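Local atomic coordinates of bifunctional endo-1,4-beta-xylanase A (Neocallimastix patriciarum, PDB entry 2VG9), a protein that hydrolyses internal beta-1,4-xylosidic bonds of xylan as a family 11 glycoside hydrolase with a beta jelly-roll fold. Residues A[21-26]-A[30-35]; A[126-131]-A[182-187]; A[135-140]-A[175-180]. All blocks are in the same frame, centred on the assembly; numbering follows the deposited sequence.

Interaction 1 (A[21-26]-A[30-35])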
loop_
_atom_site.group_PDB
_atom_site.type_symbol
_atom_site.label_atom_id
_atom_site.label_comp_id
_atom_site.label_asym_id
_atom_site.label_seq_id
_atom_site.Cartn_x
_atom_site.Cartn_y
_atom_site.Cartn_z
ATOM N N TYR A 21 -2.038 10.508 -6.450
ATOM C CA TYR A 21 -0.627 10.162 -6.415
ATOM C C TYR A 21 -0.025 10.751 -5.132
ATOM O O TYR A 21 -0.483 11.780 -4.637
ATOM C CB TYR A 21 0.124 10.624 -7.689
ATOM C CG TYR A 21 0.261 12.136 -7.833
ATOM C CD1 TYR A 21 1.294 12.836 -7.193
ATOM C CD2 TYR A 21 -0.626 12.861 -8.636
ATOM C CE1 TYR A 21 1.411 14.248 -7.304
ATOM C CE2 TYR A 21 -0.524 14.279 -8.762
ATOM C CZ TYR A 21 0.489 14.952 -8.102
ATOM O OH TYR A 21 0.599 16.319 -8.244
ATOM N N GLU A 22 0.983 10.077 -4.593
ATOM C CA GLU A 22 1.683 10.529 -3.399
ATOM C C GLU A 22 3.104 9.951 -3.427
ATOM O O GLU A 22 3.285 8.742 -3.627
ATOM C CB GLU A 22 0.937 10.071 -2.130
ATOM C CG GLU A 22 1.758 10.261 -0.844
ATOM C CD GLU A 22 0.915 10.137 0.423
ATOM O OE1 GLU A 22 0.096 9.187 0.514
ATOM O OE2 GLU A 22 1.102 10.988 1.346
ATOM N N ILE A 23 4.093 10.827 -3.254
ATOM C CA ILE A 23 5.494 10.416 -3.046
ATOM C C ILE A 23 5.996 11.139 -1.791
ATOM O O ILE A 23 5.649 12.315 -1.574
ATOM C CB ILE A 23 6.386 10.724 -4.294
ATOM C CG1 ILE A 23 7.821 10.240 -4.045
ATOM C CG2 ILE A 23 6.232 12.257 -4.752
ATOM C CD1 ILE A 23 8.736 10.274 -5.194
ATOM N N TRP A 24 6.767 10.437 -0.953
ATOM C CA TRP A 24 7.263 11.009 0.296
ATOM C C TRP A 24 8.588 10.352 0.654
ATOM O O TRP A 24 8.844 9.187 0.290
ATOM C CB TRP A 24 6.216 10.837 1.412
ATOM C CG TRP A 24 6.716 11.078 2.810
ATOM C CD1 TRP A 24 6.623 12.229 3.547
ATOM C CD2 TRP A 24 7.388 10.123 3.644
ATOM N NE1 TRP A 24 7.215 12.051 4.772
ATOM C CE2 TRP A 24 7.681 10.762 4.858
ATOM C CE3 TRP A 24 7.782 8.800 3.466
ATOM C CZ2 TRP A 24 8.337 10.109 5.900
ATOM C CZ3 TRP A 24 8.436 8.159 4.487
ATOM C CH2 TRP A 24 8.711 8.817 5.692
ATOM N N THR A 25 9.443 11.098 1.351
ATOM C CA THR A 25 10.666 10.516 1.917
ATOM C C THR A 25 11.008 11.148 3.256
ATOM O O THR A 25 10.600 12.254 3.559
ATOM C CB THR A 25 11.885 10.574 0.942
ATOM O OG1 THR A 25 12.943 9.731 1.450
ATOM C CG2 THR A 25 12.379 12.028 0.773
ATOM N N ASN A 26 11.689 10.385 4.096
ATOM C CA ASN A 26 12.410 10.939 5.213
ATOM C C ASN A 26 13.823 10.441 5.051
ATOM O O ASN A 26 14.091 9.237 5.213
ATOM C CB ASN A 26 11.848 10.452 6.541
ATOM C CG ASN A 26 12.576 11.053 7.714
ATOM O OD1 ASN A 26 12.284 12.171 8.110
ATOM N ND2 ASN A 26 13.530 10.314 8.275
ATOM N N GLY A 30 14.177 10.565 -4.274
ATOM C CA GLY A 30 13.447 9.749 -5.223
ATOM C C GLY A 30 12.522 10.606 -6.063
ATOM O O GLY A 30 12.465 11.829 -5.901
ATOM N N SER A 31 11.807 9.954 -6.970
ATOM C CA SER A 31 10.908 10.648 -7.837
ATOM C C SER A 31 9.819 9.708 -8.317
ATOM O O SER A 31 9.959 8.491 -8.235
ATOM C CB SER A 31 11.670 11.261 -9.008
ATOM O OG SER A 31 12.216 10.272 -9.857
ATOM N N MET A 32 8.709 10.305 -8.746
ATOM C CA MET A 32 7.631 9.592 -9.391
ATOM C C MET A 32 7.368 10.308 -10.685
ATOM O O MET A 32 7.303 11.530 -10.721
ATOM C CB MET A 32 6.354 9.606 -8.534
ATOM C CG MET A 32 5.129 8.986 -9.257
ATOM S SD MET A 32 3.552 9.090 -8.340
ATOM C CE MET A 32 4.206 9.720 -6.842
ATOM N N THR A 33 7.174 9.533 -11.738
ATOM C CA THR A 33 6.770 10.066 -13.054
ATOM C C THR A 33 5.407 9.491 -13.331
ATOM O O THR A 33 5.266 8.277 -13.405
ATOM C CB THR A 33 7.828 9.680 -14.156
ATOM O OG1 THR A 33 9.108 10.253 -13.794
ATOM C CG2 THR A 33 7.455 10.190 -15.527
ATOM N N LEU A 34 4.401 10.349 -13.476
ATOM C CA LEU A 34 3.032 9.902 -13.821
ATOM C C LEU A 34 2.947 9.312 -15.214
ATOM O O LEU A 34 3.685 9.726 -16.092
ATOM C CB LEU A 34 2.037 11.079 -13.767
ATOM C CG LEU A 34 1.954 11.916 -12.510
ATOM C CD1 LEU A 34 0.846 12.974 -12.653
ATOM C CD2 LEU A 34 1.748 11.039 -11.262
ATOM N N GLY A 35 2.051 8.343 -15.418
ATOM C CA GLY A 35 1.635 7.934 -16.784
ATOM C C GLY A 35 0.131 8.174 -16.831
ATOM O O GLY A 35 -0.410 8.704 -15.863
#
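This is a beta arch in the jelly-roll sandwich: two consecutive strands run antiparallel, at 174° and about 7.6 Å between the axes of these short segments, yet belong to different sheets, and side chains of each pack on side chains and backbone of the other. M32 fills the middle. Its methyl CE lies 3.5 Å from both I23 CB and the backbone oxygen E22 O. The side chain reaches across with CG anti to the backbone N, then takes a nearly eclipsed chi3 (-7°) about CG-SD, which brings CE against I23 CB. I23 runs the other way past M32 and pushes CD1 onto the opposing backbone, 3.4 Å from S31 CA, tighter than usual van der Waals contact. M32 SD packs at 3.8 Å on Y21 CB and lies 5.5 Å from the centre of the Y21 ring, an oblique Met-aromatic contact. L34 crosses Y21 at about a right angle and brings CD2 to 3.9 Å from Y21 CG. F3 stacks on that same ring, while V5 touches I23. E22 and S31 start away from the other strand; E22 forms a salt bridge with R56 and S31 OG a hydrogen bond with E43. With no hydrogen bond between the segments, cohesion here rests on dispersion and the exclusion of water, and the interdigitation of M32 with I23 and Y21 ties the two sheets together at this point.

Interaction 2 (A[126-131]-A[182-187])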
loop_
_atom_site.group_PDB
_atom_site.type_symbol
_atom_site.label_atom_id
_atom_site.label_comp_id
_atom_site.label_asym_id
_atom_site.label_seq_id
_atom_site.Cartn_x
_atom_site.Cartn_y
_atom_site.Cartn_z
ATOM N N GLN A 126 2.283 -14.446 13.846
ATOM C CA GLN A 126 1.353 -15.565 13.857
ATOM C C GLN A 126 0.100 -15.228 13.013
ATOM O O GLN A 126 -0.550 -14.192 13.213
ATOM C CB GLN A 126 0.951 -15.868 15.298
ATOM C CG GLN A 126 0.763 -17.345 15.591
ATOM C CD GLN A 126 1.993 -17.985 16.255
ATOM O OE1 GLN A 126 2.864 -18.581 15.582
ATOM N NE2 GLN A 126 2.059 -17.880 17.586
ATOM N N GLY A 127 -0.235 -16.090 12.066
ATOM C CA GLY A 127 -1.288 -15.757 11.143
ATOM C C GLY A 127 -1.916 -16.993 10.585
ATOM O O GLY A 127 -1.693 -18.074 11.106
ATOM N N LYS A 128 -2.686 -16.840 9.514
ATOM C CA LYS A 128 -3.404 -17.954 8.931
ATOM C C LYS A 128 -3.205 -17.889 7.422
ATOM O O LYS A 128 -3.158 -16.798 6.857
ATOM C CB LYS A 128 -4.882 -17.822 9.303
ATOM C CG LYS A 128 -5.818 -18.660 8.502
ATOM C CD LYS A 128 -7.284 -18.518 8.960
ATOM C CE LYS A 128 -7.469 -18.865 10.438
ATOM N NZ LYS A 128 -8.934 -18.908 10.805
ATOM N N MET A 129 -3.102 -19.039 6.769
ATOM C CA MET A 129 -3.060 -19.066 5.303
ATOM C C MET A 129 -4.445 -19.109 4.741
ATOM O O MET A 129 -5.288 -19.849 5.234
ATOM C CB MET A 129 -2.282 -20.286 4.838
ATOM C CG MET A 129 -0.886 -20.283 5.325
ATOM S SD MET A 129 0.057 -19.033 4.456
ATOM C CE MET A 129 1.708 -19.406 5.088
ATOM N N VAL A 130 -4.687 -18.322 3.698
ATOM C CA VAL A 130 -5.968 -18.319 3.025
ATOM C C VAL A 130 -5.750 -18.449 1.498
ATOM O O VAL A 130 -4.646 -18.251 1.004
ATOM C CB VAL A 130 -6.794 -17.049 3.376
ATOM C CG1 VAL A 130 -7.121 -16.983 4.892
ATOM C CG2 VAL A 130 -6.071 -15.769 2.899
ATOM N N THR A 131 -6.793 -18.819 0.766
ATOM C CA THR A 131 -6.681 -18.894 -0.686
ATOM C C THR A 131 -7.511 -17.777 -1.289
ATOM O O THR A 131 -8.718 -17.743 -1.071
ATOM C CB THR A 131 -7.175 -20.302 -1.229
ATOM O OG1 THR A 131 -6.404 -21.345 -0.627
ATOM C CG2 THR A 131 -7.014 -20.390 -2.752
ATOM N N ALA A 182 -12.439 -9.743 7.653
ATOM C CA ALA A 182 -13.725 -9.697 8.333
ATOM C C ALA A 182 -14.058 -11.051 8.983
ATOM O O ALA A 182 -14.509 -11.086 10.125
ATOM C CB ALA A 182 -14.814 -9.262 7.358
ATOM N N LYS A 183 -13.767 -12.144 8.278
ATOM C CA LYS A 183 -14.021 -13.506 8.757
ATOM C C LYS A 183 -13.255 -13.839 10.033
ATOM O O LYS A 183 -13.626 -14.786 10.715
ATOM C CB LYS A 183 -13.617 -14.539 7.718
ATOM C CG LYS A 183 -14.727 -15.124 6.907
ATOM C CD LYS A 183 -14.123 -15.960 5.787
ATOM C CE LYS A 183 -15.153 -16.843 5.129
ATOM N NZ LYS A 183 -16.114 -16.065 4.296
ATOM N N GLN A 184 -12.164 -13.109 10.296
ATOM C CA GLN A 184 -11.331 -13.320 11.487
ATOM C C GLN A 184 -11.910 -12.657 12.705
ATOM O O GLN A 184 -11.442 -12.873 13.839
ATOM C CB GLN A 184 -9.895 -12.808 11.278
ATOM C CG GLN A 184 -9.175 -13.335 10.005
ATOM C CD GLN A 184 -9.330 -14.855 9.811
ATOM O OE1 GLN A 184 -9.879 -15.333 8.785
ATOM N NE2 GLN A 184 -8.854 -15.612 10.786
ATOM N N GLY A 185 -12.927 -11.841 12.475
ATOM C CA GLY A 185 -13.518 -11.073 13.533
ATOM C C GLY A 185 -12.917 -9.701 13.657
ATOM O O GLY A 185 -13.224 -9.007 14.603
ATOM N N TRP A 186 -12.047 -9.302 12.725
ATOM C CA TRP A 186 -11.416 -7.999 12.828
ATOM C C TRP A 186 -12.378 -6.897 12.430
ATOM O O TRP A 186 -13.144 -7.054 11.481
ATOM C CB TRP A 186 -10.142 -7.909 11.976
ATOM C CG TRP A 186 -9.172 -9.057 12.198
ATOM C CD1 TRP A 186 -9.109 -9.886 13.277
ATOM C CD2 TRP A 186 -8.101 -9.435 11.335
ATOM N NE1 TRP A 186 -8.077 -10.778 13.124
ATOM C CE2 TRP A 186 -7.453 -10.534 11.926
ATOM C CE3 TRP A 186 -7.642 -8.960 10.102
ATOM C CZ2 TRP A 186 -6.358 -11.167 11.333
ATOM C CZ3 TRP A 186 -6.555 -9.594 9.504
ATOM C CH2 TRP A 186 -5.941 -10.698 10.107
ATOM N N GLY A 187 -12.338 -5.789 13.163
ATOM C CA GLY A 187 -13.214 -4.643 12.882
ATOM C C GLY A 187 -12.855 -3.928 11.575
ATOM O O GLY A 187 -11.663 -3.708 11.303
#
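G185 N donates to A182 O at 2.9 Å, and this bond closes the type I turn, A182 to G185, that holds out Q184 to K128 of the facing strand. The contact itself is small and lies at the surface, made by these two side chains alone. K128 leaves its strand extended, with CG anti to the backbone N, and then bends near its end (chi3 -57°), which sets the ammonium group beside the Q184 amide, the two side chains crossing obliquely. K128 NZ is 3.3 Å from the atom modelled as Q184 NE2. Two donors facing each other make it likely that the amide is turned over in the model; reversed, it may form a hydrogen bond with the lysine.

The stem of Q184 is held more clearly than its end. Its CB rests 3.3 Å above the plane of the W186 ring, toward the rim of that face, and the side chain also touches I139 of strand 135-145. That tryptophan in turn meets the rings of W181 and Y159. On the other side, K128 is fixed by backbone hydrogen bonding to I139, so I139 is a neighbour common to both partners. G185 takes a positive phi of 93°, where a CB would be jammed against the preceding carbonyl oxygen. Positive phi at G185, with two bonds back into the last turn, makes a Schellman motif, here terminating helix 174-182, the single helix characteristic of the family 11 xylanase fold.

Interaction 3 (A[135-140]-A[175-180])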
loop_
_atom_site.group_PDB
_atom_site.type_symbol
_atom_site.label_atom_id
_atom_site.label_comp_id
_atom_site.label_asym_id
_atom_site.label_seq_id
_atom_site.Cartn_x
_atom_site.Cartn_y
_atom_site.Cartn_z
ATOM N N ALA A 135 -4.499 -18.248 -5.088
ATOM C CA ALA A 135 -3.153 -18.155 -4.551
ATOM C C ALA A 135 -3.174 -18.100 -3.030
ATOM O O ALA A 135 -4.164 -17.646 -2.420
ATOM C CB ALA A 135 -2.442 -16.912 -5.107
ATOM N N GLN A 136 -2.058 -18.522 -2.435
ATOM C CA GLN A 136 -1.880 -18.535 -0.994
ATOM C C GLN A 136 -1.387 -17.187 -0.450
ATOM O O GLN A 136 -0.415 -16.607 -0.982
ATOM C CB GLN A 136 -0.907 -19.654 -0.579
ATOM C CG GLN A 136 -1.410 -21.076 -0.907
ATOM C CD GLN A 136 -2.872 -21.340 -0.411
ATOM O OE1 GLN A 136 -3.824 -21.414 -1.210
ATOM N NE2 GLN A 136 -3.036 -21.450 0.908
ATOM N N TYR A 137 -2.100 -16.691 0.573
ATOM C CA TYR A 137 -1.727 -15.469 1.272
ATOM C C TYR A 137 -1.797 -15.823 2.746
ATOM O O TYR A 137 -2.667 -16.587 3.166
ATOM C CB TYR A 137 -2.718 -14.324 1.011
ATOM C CG TYR A 137 -2.614 -13.677 -0.356
ATOM C CD1 TYR A 137 -1.936 -12.459 -0.525
ATOM C CD2 TYR A 137 -3.180 -14.284 -1.485
ATOM C CE1 TYR A 137 -1.876 -11.854 -1.787
ATOM C CE2 TYR A 137 -3.073 -13.686 -2.762
ATOM C CZ TYR A 137 -2.429 -12.497 -2.902
ATOM O OH TYR A 137 -2.325 -11.893 -4.159
ATOM N N LYS A 138 -0.887 -15.251 3.520
ATOM C CA LYS A 138 -0.917 -15.325 4.964
ATOM C C LYS A 138 -1.525 -14.038 5.471
ATOM O O LYS A 138 -1.057 -12.930 5.120
ATOM C CB LYS A 138 0.509 -15.424 5.472
ATOM C CG LYS A 138 0.600 -15.504 6.987
ATOM C CD LYS A 138 2.029 -15.678 7.456
ATOM C CE LYS A 138 2.027 -15.820 8.986
ATOM N NZ LYS A 138 3.353 -16.259 9.462
ATOM N N ILE A 139 -2.545 -14.169 6.315
ATOM C CA ILE A 139 -3.172 -13.014 6.907
ATOM C C ILE A 139 -2.857 -12.890 8.408
ATOM O O ILE A 139 -2.782 -13.903 9.158
ATOM C CB ILE A 139 -4.680 -12.969 6.606
ATOM C CG1 ILE A 139 -5.431 -14.127 7.304
ATOM C CG2 ILE A 139 -4.929 -12.954 5.064
ATOM C CD1 ILE A 139 -6.985 -14.049 7.264
ATOM N N PHE A 140 -2.649 -11.655 8.842
ATOM C CA PHE A 140 -2.397 -11.375 10.239
ATOM C C PHE A 140 -2.633 -9.905 10.467
ATOM O O PHE A 140 -2.652 -9.098 9.509
ATOM C CB PHE A 140 -0.958 -11.782 10.671
ATOM C CG PHE A 140 0.141 -11.201 9.799
ATOM C CD1 PHE A 140 0.734 -9.977 10.126
ATOM C CD2 PHE A 140 0.564 -11.862 8.647
ATOM C CE1 PHE A 140 1.746 -9.421 9.335
ATOM C CE2 PHE A 140 1.589 -11.296 7.821
ATOM C CZ PHE A 140 2.173 -10.078 8.162
ATOM N N SER A 175 -11.696 -6.940 -2.620
ATOM C CA SER A 175 -12.851 -7.196 -1.742
ATOM C C SER A 175 -12.806 -8.577 -1.057
ATOM O O SER A 175 -13.396 -8.742 0.007
ATOM C CB SER A 175 -14.175 -7.027 -2.533
ATOM O OG SER A 175 -14.114 -7.649 -3.819
ATOM N N ASP A 176 -12.128 -9.561 -1.666
ATOM C CA ASP A 176 -11.964 -10.914 -1.083
ATOM C C ASP A 176 -10.986 -10.910 0.128
ATOM O O ASP A 176 -11.195 -11.629 1.095
ATOM C CB ASP A 176 -11.478 -11.921 -2.141
ATOM C CG ASP A 176 -12.600 -12.506 -2.971
ATOM O OD1 ASP A 176 -13.769 -12.072 -2.797
ATOM O OD2 ASP A 176 -12.291 -13.398 -3.811
ATOM N N HIS A 177 -9.929 -10.091 0.057
ATOM C CA HIS A 177 -9.031 -9.843 1.183
ATOM C C HIS A 177 -9.803 -9.196 2.311
ATOM O O HIS A 177 -9.695 -9.640 3.451
ATOM C CB HIS A 177 -7.837 -8.981 0.764
ATOM C CG HIS A 177 -6.860 -9.714 -0.110
ATOM N ND1 HIS A 177 -6.987 -9.780 -1.486
ATOM C CD2 HIS A 177 -5.777 -10.459 0.199
ATOM C CE1 HIS A 177 -6.003 -10.513 -1.985
ATOM N NE2 HIS A 177 -5.266 -10.941 -0.983
ATOM N N PHE A 178 -10.618 -8.180 2.004
ATOM C CA PHE A 178 -11.430 -7.540 3.079
ATOM C C PHE A 178 -12.340 -8.578 3.753
ATOM O O PHE A 178 -12.481 -8.569 4.987
ATOM C CB PHE A 178 -12.277 -6.355 2.568
ATOM C CG PHE A 178 -11.476 -5.210 1.954
ATOM C CD1 PHE A 178 -10.085 -5.123 2.122
ATOM C CD2 PHE A 178 -12.137 -4.195 1.239
ATOM C CE1 PHE A 178 -9.347 -4.048 1.549
ATOM C CE2 PHE A 178 -11.426 -3.126 0.684
ATOM C CZ PHE A 178 -10.036 -3.041 0.864
ATOM N N LYS A 179 -12.958 -9.449 2.955
ATOM C CA LYS A 179 -13.880 -10.497 3.468
ATOM C C LYS A 179 -13.160 -11.478 4.383
ATOM O O LYS A 179 -13.654 -11.802 5.471
ATOM C CB LYS A 179 -14.518 -11.297 2.328
ATOM C CG LYS A 179 -15.734 -10.652 1.681
ATOM C CD LYS A 179 -16.256 -11.551 0.523
ATOM C CE LYS A 179 -16.764 -10.703 -0.662
ATOM N NZ LYS A 179 -17.874 -11.381 -1.443
ATOM N N GLU A 180 -11.984 -11.932 3.943
ATOM C CA GLU A 180 -11.110 -12.780 4.763
ATOM C C GLU A 180 -10.727 -12.157 6.077
ATOM O O GLU A 180 -10.721 -12.865 7.095
ATOM C CB GLU A 180 -9.854 -13.244 3.998
ATOM C CG GLU A 180 -10.161 -14.283 2.892
ATOM C CD GLU A 180 -10.569 -15.680 3.416
ATOM O OE1 GLU A 180 -10.542 -15.941 4.633
ATOM O OE2 GLU A 180 -10.920 -16.542 2.591
#
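Following the strand from A135, the first residue to meet the helix is Y137. Its ring offers a face to the edge of H177, whose NE2 stands 3.5 Å above the Y137 ring plane and over its centre. The planes lie at 83° with centroids 4.7 Å apart, a T-shaped pair. The pair has polar partners: Y137 OH is hydrogen-bonded to E116 and R163, and H177 ND1 makes a weak bond to T173 O. An alanine at Y137 would remove that face and is likely to open a gap beside H177, leaving the imidazole freer to tilt and E116 and R163 without their shared hydroxyl. Two residues on, I139 also faces the helix. With CG1 placed between the backbone N and carbonyl carbon (chi1 67°), I139 CD1 extends to 3.9 Å from E180 O, and E180 CB is 4.4 Å from the same methyl. The strand meets the helix through an aromatic pair and, one helical turn after H177, a methyl resting on the E180 backbone and CB. Helix 174-182 packs beside strand 135-145, which is flanked in its sheet by 128-132 and 153-163; V130 and I132 touch E180, and S161 and I114 touch H177.

From the N terminus, interaction 1 closes a very short loop, only three residues between 21-26 and 30-35, where the chain passes from one sheet of the sandwich to the other. Interactions 2 and 3 follow on the far side of the chain's centre, with centres about 28 Å or more from interaction 1. The loop of interaction 3, from 135-140 to 175-180, lies wholly within that of interaction 2, from 126-131 to 182-187. Their centres are about 7 Å apart, and they touch through the hairpin of strands 128-132 and 135-145 and where the 182-187 loop packs on strand 135-145. Together they tie this hairpin to helix 174-182 and its exit loop, while interaction 1 joins the two sheets.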